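Local coordinates for putative oxidoreductase FAD-binding subunit (Sulfolobus tokodaii, PDB 4ZOH), which binds FAD and probably serves as the flavin-carrying, electron-transferring subunit of a molybdenum-containing oxidoreductase complex, at residues Ser256-Tyr259 against Lys260-Val264; Val266-Lys269 against Arg270-Thr274. All blocks are in the same frame, centred on the assembly; numbering follows the deposited sequence.

Contacts 1 and 2 follow one another along helix 257-276, with their centres about 15 Å apart. Both rest on the same i to i+4 backbone bonding, and both mix buried and exposed residues. Contact 1 is the N-terminal end. Its side-chain chemistry centres on one aromatic-thioether pair, Tyr259 and Met263, and lysines leave it for the loop before the helix. Contact 2 is further along and more deeply packed, with four of its touching residues buried. There the pairs are mainly aliphatic. Both also meet a chain of another protein: contact 1 through the Tyr259 hydroxyl, contact 2 through a salt bridge from Arg270. Strands 173-179 and 189-198 lie against both contacts; helix 233-243 packs on contact 2.

Contact 1: Ser256-Tyr259 against Lys260-Val264; sequences SAEY and KKKMV
Lys260, Lys261, Lys262 and Met263 donate their backbone N-H groups to the carbonyls of Ser256, Ala257, Glu258 and Tyr259, giving four i to i+4 bonds in the first turns of helix 257-276. The bond from Met263 N to Tyr259 O is 2.8 Å long. Ser256 occupies the N-cap position.

The main side-chain contact is Tyr259 with Met263. CG of Met263 sits over one face of the ring, 3.6 Å from its centroid, in a CH-pi contact. It lies off-centre toward the hydroxyl end, 3.3 Å from Tyr259 CZ. Met263 SD is 4.3 Å from the centroid and approaches obliquely, which makes this a Met-aromatic pair. Tyr259 CG is anti to the backbone N (chi1 162°), beside the carbonyl carbon; Met263 CG, beside its own backbone N, turns back over the ring. Tyr259 OH hydrogen-bonds to the backbone of a chain of another protein. An alanine in place of Tyr259 is likely to leave the Met263 thioether without its aromatic partner and that backbone group without its hydroxyl mate.

Lys260 runs its aliphatic chain past Ser256 O, with CG 3.3 Å away. Lys260 NZ and Lys261 NZ hydrogen-bond to Thr250 O and Met244 O in the loop before the helix. Tyr259 and Met263 both pack on Leu179 of strand 173-179, and Met263 also meets Val189 of strand 189-198.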
ATOM      1  N   SER B 256      28.455   5.931  41.266  1.00 37.47           N
ATOM      2  CA  SER B 256      29.763   6.426  41.792  1.00 38.52           C
ATOM      3  C   SER B 256      30.850   5.337  41.989  1.00 38.76           C
ATOM      4  O   SER B 256      30.524   4.187  42.339  1.00 41.63           O
ATOM      5  CB  SER B 256      29.440   6.994  43.152  1.00 44.00           C
ATOM      6  OG  SER B 256      30.455   7.852  43.564  1.00 69.94           O
ATOM      7  N   ALA B 257      32.130   5.660  41.813  1.00 35.84           N
ATOM      8  CA  ALA B 257      33.218   4.750  42.220  1.00 37.22           C
ATOM      9  C   ALA B 257      33.155   4.415  43.711  1.00 39.34           C
ATOM     10  O   ALA B 257      33.405   3.276  44.115  1.00 39.13           O
ATOM     11  CB  ALA B 257      34.595   5.317  41.874  1.00 44.17           C
ATOM     12  N   GLU B 258      32.766   5.390  44.520  1.00 37.35           N
ATOM     13  CA  GLU B 258      32.666   5.180  45.945  1.00 43.65           C
ATOM     14  C   GLU B 258      31.508   4.252  46.347  1.00 43.71           C
ATOM     15  O   GLU B 258      31.635   3.450  47.281  1.00 41.68           O
ATOM     16  CB  GLU B 258      32.523   6.518  46.676  1.00 46.57           C
ATOM     17  CG  GLU B 258      32.595   6.383  48.193  1.00 62.82           C
ATOM     18  CD  GLU B 258      32.407   7.699  48.925  1.00 80.62           C
ATOM     19  OE1 GLU B 258      32.079   8.729  48.265  1.00 86.29           O
ATOM     20  OE2 GLU B 258      32.587   7.695  50.171  1.00 84.97           O
ATOM     21  N   TYR B 259      30.368   4.429  45.686  1.00 37.53           N
ATOM     22  CA  TYR B 259      29.212   3.601  45.926  1.00 36.56           C
ATOM     23  C   TYR B 259      29.502   2.139  45.562  1.00 34.86           C
ATOM     24  O   TYR B 259      29.127   1.241  46.316  1.00 31.75           O
ATOM     25  CB  TYR B 259      27.984   4.122  45.189  1.00 33.25           C
ATOM     26  CG  TYR B 259      26.896   3.083  45.051  1.00 35.40           C
ATOM     27  CD1 TYR B 259      25.971   2.850  46.115  1.00 32.95           C
ATOM     28  CD2 TYR B 259      26.776   2.313  43.859  1.00 35.28           C
ATOM     29  CE1 TYR B 259      24.938   1.921  45.974  1.00 37.92           C
ATOM     30  CE2 TYR B 259      25.756   1.364  43.711  1.00 36.40           C
ATOM     31  CZ  TYR B 259      24.854   1.161  44.762  1.00 38.06           C
ATOM     32  OH  TYR B 259      23.878   0.241  44.648  1.00 37.30           O
ATOM     33  N   LYS B 260      30.205   1.947  44.449  1.00 34.43           N
ATOM     34  CA  LYS B 260      30.532   0.653  43.923  1.00 35.57           C
ATOM     35  C   LYS B 260      31.454  -0.109  44.877  1.00 39.51           C
ATOM     36  O   LYS B 260      31.260  -1.307  45.090  1.00 38.15           O
ATOM     37  CB  LYS B 260      31.192   0.793  42.551  1.00 34.17           C
ATOM     38  CG  LYS B 260      30.205   1.020  41.400  1.00 38.72           C
ATOM     39  CD  LYS B 260      30.973   1.412  40.171  1.00 36.66           C
ATOM     40  CE  LYS B 260      30.068   1.848  39.035  1.00 42.93           C
ATOM     41  NZ  LYS B 260      30.897   1.620  37.815  1.00 38.10           N
ATOM     42  N   LYS B 261      32.477   0.584  45.395  1.00 39.85           N
ATOM     43  CA  LYS B 261      33.437   0.025  46.348  1.00 39.70           C
ATOM     44  C   LYS B 261      32.664  -0.451  47.594  1.00 34.96           C
ATOM     45  O   LYS B 261      32.808  -1.582  47.991  1.00 31.85           O
ATOM     46  CB  LYS B 261      34.473   1.084  46.704  1.00 40.24           C
ATOM     47  CG  LYS B 261      35.747   0.525  47.270  1.00 44.36           C
ATOM     48  CD  LYS B 261      36.549   1.639  47.920  1.00 53.36           C
ATOM     49  CE  LYS B 261      37.882   1.131  48.484  1.00 55.08           C
ATOM     50  NZ  LYS B 261      38.899   0.863  47.429  1.00 48.72           N
ATOM     51  N   LYS B 262      31.794   0.399  48.138  1.00 36.61           N
ATOM     52  CA  LYS B 262      30.897   0.040  49.227  1.00 38.69           C
ATOM     53  C   LYS B 262      30.036  -1.156  48.884  1.00 42.59           C
ATOM     54  O   LYS B 262      29.914  -2.084  49.706  1.00 42.18           O
ATOM     55  CB  LYS B 262      30.039   1.226  49.697  1.00 45.58           C
ATOM     56  CG  LYS B 262      30.836   2.367  50.361  1.00 49.28           C
ATOM     57  CD  LYS B 262      30.016   3.632  50.632  1.00 55.13           C
ATOM     58  CE  LYS B 262      28.931   3.381  51.691  1.00 63.29           C
ATOM     59  NZ  LYS B 262      27.918   4.477  51.818  1.00 66.06           N
ATOM     60  N   MET B 263      29.503  -1.196  47.656  1.00 37.48           N
ATOM     61  CA  MET B 263      28.728  -2.369  47.241  1.00 35.61           C
ATOM     62  C   MET B 263      29.530  -3.653  47.174  1.00 34.21           C
ATOM     63  O   MET B 263      28.938  -4.725  47.325  1.00 39.95           O
ATOM     64  CB  MET B 263      27.929  -2.128  45.948  1.00 33.03           C
ATOM     65  CG  MET B 263      26.915  -1.033  46.191  1.00 31.72           C
ATOM     66  SD  MET B 263      25.701  -1.333  47.468  1.00 32.32           S
ATOM     67  CE  MET B 263      26.206  -0.306  48.888  1.00 33.78           C
ATOM     68  N   VAL B 264      30.855  -3.577  46.990  1.00 32.60           N
ATOM     69  CA  VAL B 264      31.645  -4.809  47.012  1.00 36.27           C
ATOM     70  C   VAL B 264      31.481  -5.504  48.392  1.00 39.41           C
ATOM     71  O   VAL B 264      31.262  -6.745  48.483  1.00 37.03           O
ATOM     72  CB  VAL B 264      33.099  -4.566  46.633  1.00 35.84           C
ATOM     73  CG1 VAL B 264      33.995  -5.744  46.998  1.00 32.21           C
ATOM     74  CG2 VAL B 264      33.177  -4.299  45.146  1.00 34.13           C
TER

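Contact 2: Val266-Lys269 against Arg270-Thr274; sequences VLTK and RAIIT
Arg270, Ala271, Ile272 and Ile273 give their backbone N-H groups to the carbonyls of Val266, Leu267, Thr268 and Lys269. Ile272 N to Thr268 O is nearly straight, at 174° and 3.0 Å. Arg270 O accepts twice, from Thr274 N and from Thr274 OG1. The hydroxyl, 2.9 Å from Arg270 O, comes from above the carbonyl plane. Thr268 OG1 makes a hydrogen bond to Val264 O.

The apolar contacts run between side chains three or four residues apart. Lys269 is extended and lies alongside Ile273, with its CE 4.0 Å from Ile273 CD1. Thr268 CG2 meets Ile272 CD1 at 4.0 Å. Arg270 lies alongside Val266 and crosses Leu267. Its CG stands anti to the carbonyl carbon (chi1 -78°), and the chain runs back along the helix. Arg270 CD is 4.0 Å from Leu267 CD2, and Arg270 NE is 4.1 Å from Val266 CG1.

The charge of Arg270 is met outside the two segments, where NH2 forms a salt bridge with an acidic side chain of a chain of another protein.

Leu267, Thr268, Ala271 and Ile272 pack on strand 189-198, and Thr268 and Ile272 also touch helix 233-243. This is an amphipathic helix laid on an antiparallel sheet, within the C-terminal domain of the CO dehydrogenase flavoprotein family.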
ATOM      1  N   VAL B 266      28.921  -5.114  50.533  1.00 30.42           N
ATOM      2  CA  VAL B 266      27.567  -5.588  50.677  1.00 30.63           C
ATOM      3  C   VAL B 266      27.377  -6.962  49.955  1.00 34.81           C
ATOM      4  O   VAL B 266      26.808  -7.895  50.549  1.00 34.80           O
ATOM      5  CB  VAL B 266      26.547  -4.492  50.268  1.00 30.42           C
ATOM      6  CG1 VAL B 266      25.155  -5.066  50.300  1.00 28.44           C
ATOM      7  CG2 VAL B 266      26.657  -3.252  51.215  1.00 28.33           C
ATOM      8  N   LEU B 267      27.917  -7.087  48.730  1.00 29.98           N
ATOM      9  CA  LEU B 267      27.701  -8.274  47.897  1.00 31.37           C
ATOM     10  C   LEU B 267      28.553  -9.473  48.320  1.00 29.69           C
ATOM     11  O   LEU B 267      28.065 -10.582  48.243  1.00 32.87           O
ATOM     12  CB  LEU B 267      27.818  -8.027  46.375  1.00 27.36           C
ATOM     13  CG  LEU B 267      26.903  -7.121  45.492  1.00 31.31           C
ATOM     14  CD1 LEU B 267      26.743  -7.590  44.025  1.00 24.95           C
ATOM     15  CD2 LEU B 267      25.570  -6.742  46.095  1.00 27.81           C
ATOM     16  N   THR B 268      29.806  -9.234  48.727  1.00 32.68           N
ATOM     17  CA  THR B 268      30.627 -10.252  49.415  1.00 30.19           C
ATOM     18  C   THR B 268      29.883 -10.789  50.652  1.00 32.98           C
ATOM     19  O   THR B 268      29.713 -11.986  50.793  1.00 29.74           O
ATOM     20  CB  THR B 268      31.974  -9.692  49.791  1.00 25.22           C
ATOM     21  OG1 THR B 268      32.587  -9.206  48.599  1.00 28.29           O
ATOM     22  CG2 THR B 268      32.889 -10.731  50.353  1.00 28.81           C
ATOM     23  N   LYS B 269      29.346  -9.909  51.494  1.00 32.01           N
ATOM     24  CA  LYS B 269      28.599 -10.435  52.645  1.00 35.58           C
ATOM     25  C   LYS B 269      27.418 -11.298  52.196  1.00 34.05           C
ATOM     26  O   LYS B 269      27.188 -12.384  52.788  1.00 32.43           O
ATOM     27  CB  LYS B 269      28.159  -9.314  53.609  1.00 34.90           C
ATOM     28  CG  LYS B 269      27.599  -9.800  54.915  1.00 36.16           C
ATOM     29  CD  LYS B 269      27.248  -8.619  55.830  1.00 37.78           C
ATOM     30  CE  LYS B 269      26.377  -9.097  56.986  1.00 40.61           C
ATOM     31  NZ  LYS B 269      26.293  -8.124  58.095  1.00 43.02           N
ATOM     32  N   ARG B 270      26.639 -10.802  51.203  1.00 31.60           N
ATOM     33  CA  ARG B 270      25.449 -11.559  50.681  1.00 29.27           C
ATOM     34  C   ARG B 270      25.939 -12.934  50.137  1.00 27.29           C
ATOM     35  O   ARG B 270      25.358 -13.946  50.432  1.00 28.26           O
ATOM     36  CB  ARG B 270      24.756 -10.783  49.567  1.00 29.91           C
ATOM     37  CG  ARG B 270      23.882  -9.640  50.046  1.00 31.16           C
ATOM     38  CD  ARG B 270      23.502  -8.739  48.871  1.00 32.84           C
ATOM     39  NE  ARG B 270      22.391  -7.901  49.308  1.00 37.26           N
ATOM     40  CZ  ARG B 270      21.501  -7.278  48.532  1.00 38.35           C
ATOM     41  NH1 ARG B 270      21.542  -7.368  47.194  1.00 39.68           N
ATOM     42  NH2 ARG B 270      20.544  -6.572  49.122  1.00 38.46           N
ATOM     43  N   ALA B 271      27.092 -12.939  49.474  1.00 27.29           N
ATOM     44  CA  ALA B 271      27.669 -14.158  48.858  1.00 30.57           C
ATOM     45  C   ALA B 271      28.057 -15.227  49.901  1.00 34.84           C
ATOM     46  O   ALA B 271      27.592 -16.387  49.802  1.00 35.08           O
ATOM     47  CB  ALA B 271      28.842 -13.783  47.989  1.00 30.96           C
ATOM     48  N   ILE B 272      28.836 -14.825  50.923  1.00 33.51           N
ATOM     49  CA  ILE B 272      29.223 -15.731  52.018  1.00 31.20           C
ATOM     50  C   ILE B 272      27.949 -16.312  52.645  1.00 29.42           C
ATOM     51  O   ILE B 272      27.764 -17.534  52.692  1.00 29.72           O
ATOM     52  CB  ILE B 272      30.109 -14.982  53.051  1.00 31.72           C
ATOM     53  CG1 ILE B 272      31.269 -14.318  52.375  1.00 26.92           C
ATOM     54  CG2 ILE B 272      30.689 -15.902  54.101  1.00 32.48           C
ATOM     55  CD1 ILE B 272      31.917 -13.271  53.247  1.00 32.23           C
ATOM     56  N   ILE B 273      27.027 -15.441  53.037  1.00 29.59           N
ATOM     57  CA  ILE B 273      25.815 -15.882  53.742  1.00 32.17           C
ATOM     58  C   ILE B 273      24.894 -16.760  52.892  1.00 35.76           C
ATOM     59  O   ILE B 273      24.276 -17.718  53.403  1.00 32.99           O
ATOM     60  CB  ILE B 273      25.027 -14.715  54.377  1.00 32.26           C
ATOM     61  CG1 ILE B 273      25.795 -14.116  55.599  1.00 35.85           C
ATOM     62  CG2 ILE B 273      23.594 -15.109  54.771  1.00 32.95           C
ATOM     63  CD1 ILE B 273      25.181 -12.809  56.132  1.00 33.04           C
ATOM     64  N   THR B 274      24.769 -16.412  51.613  1.00 34.56           N
ATOM     65  CA  THR B 274      23.981 -17.232  50.707  1.00 34.78           C
ATOM     66  C   THR B 274      24.643 -18.606  50.511  1.00 28.47           C
ATOM     67  O   THR B 274      23.984 -19.598  50.712  1.00 30.63           O
ATOM     68  CB  THR B 274      23.762 -16.513  49.363  1.00 38.95           C
ATOM     69  OG1 THR B 274      22.968 -15.360  49.613  1.00 32.75           O
ATOM     70  CG2 THR B 274      23.038 -17.458  48.321  1.00 37.07           C
TER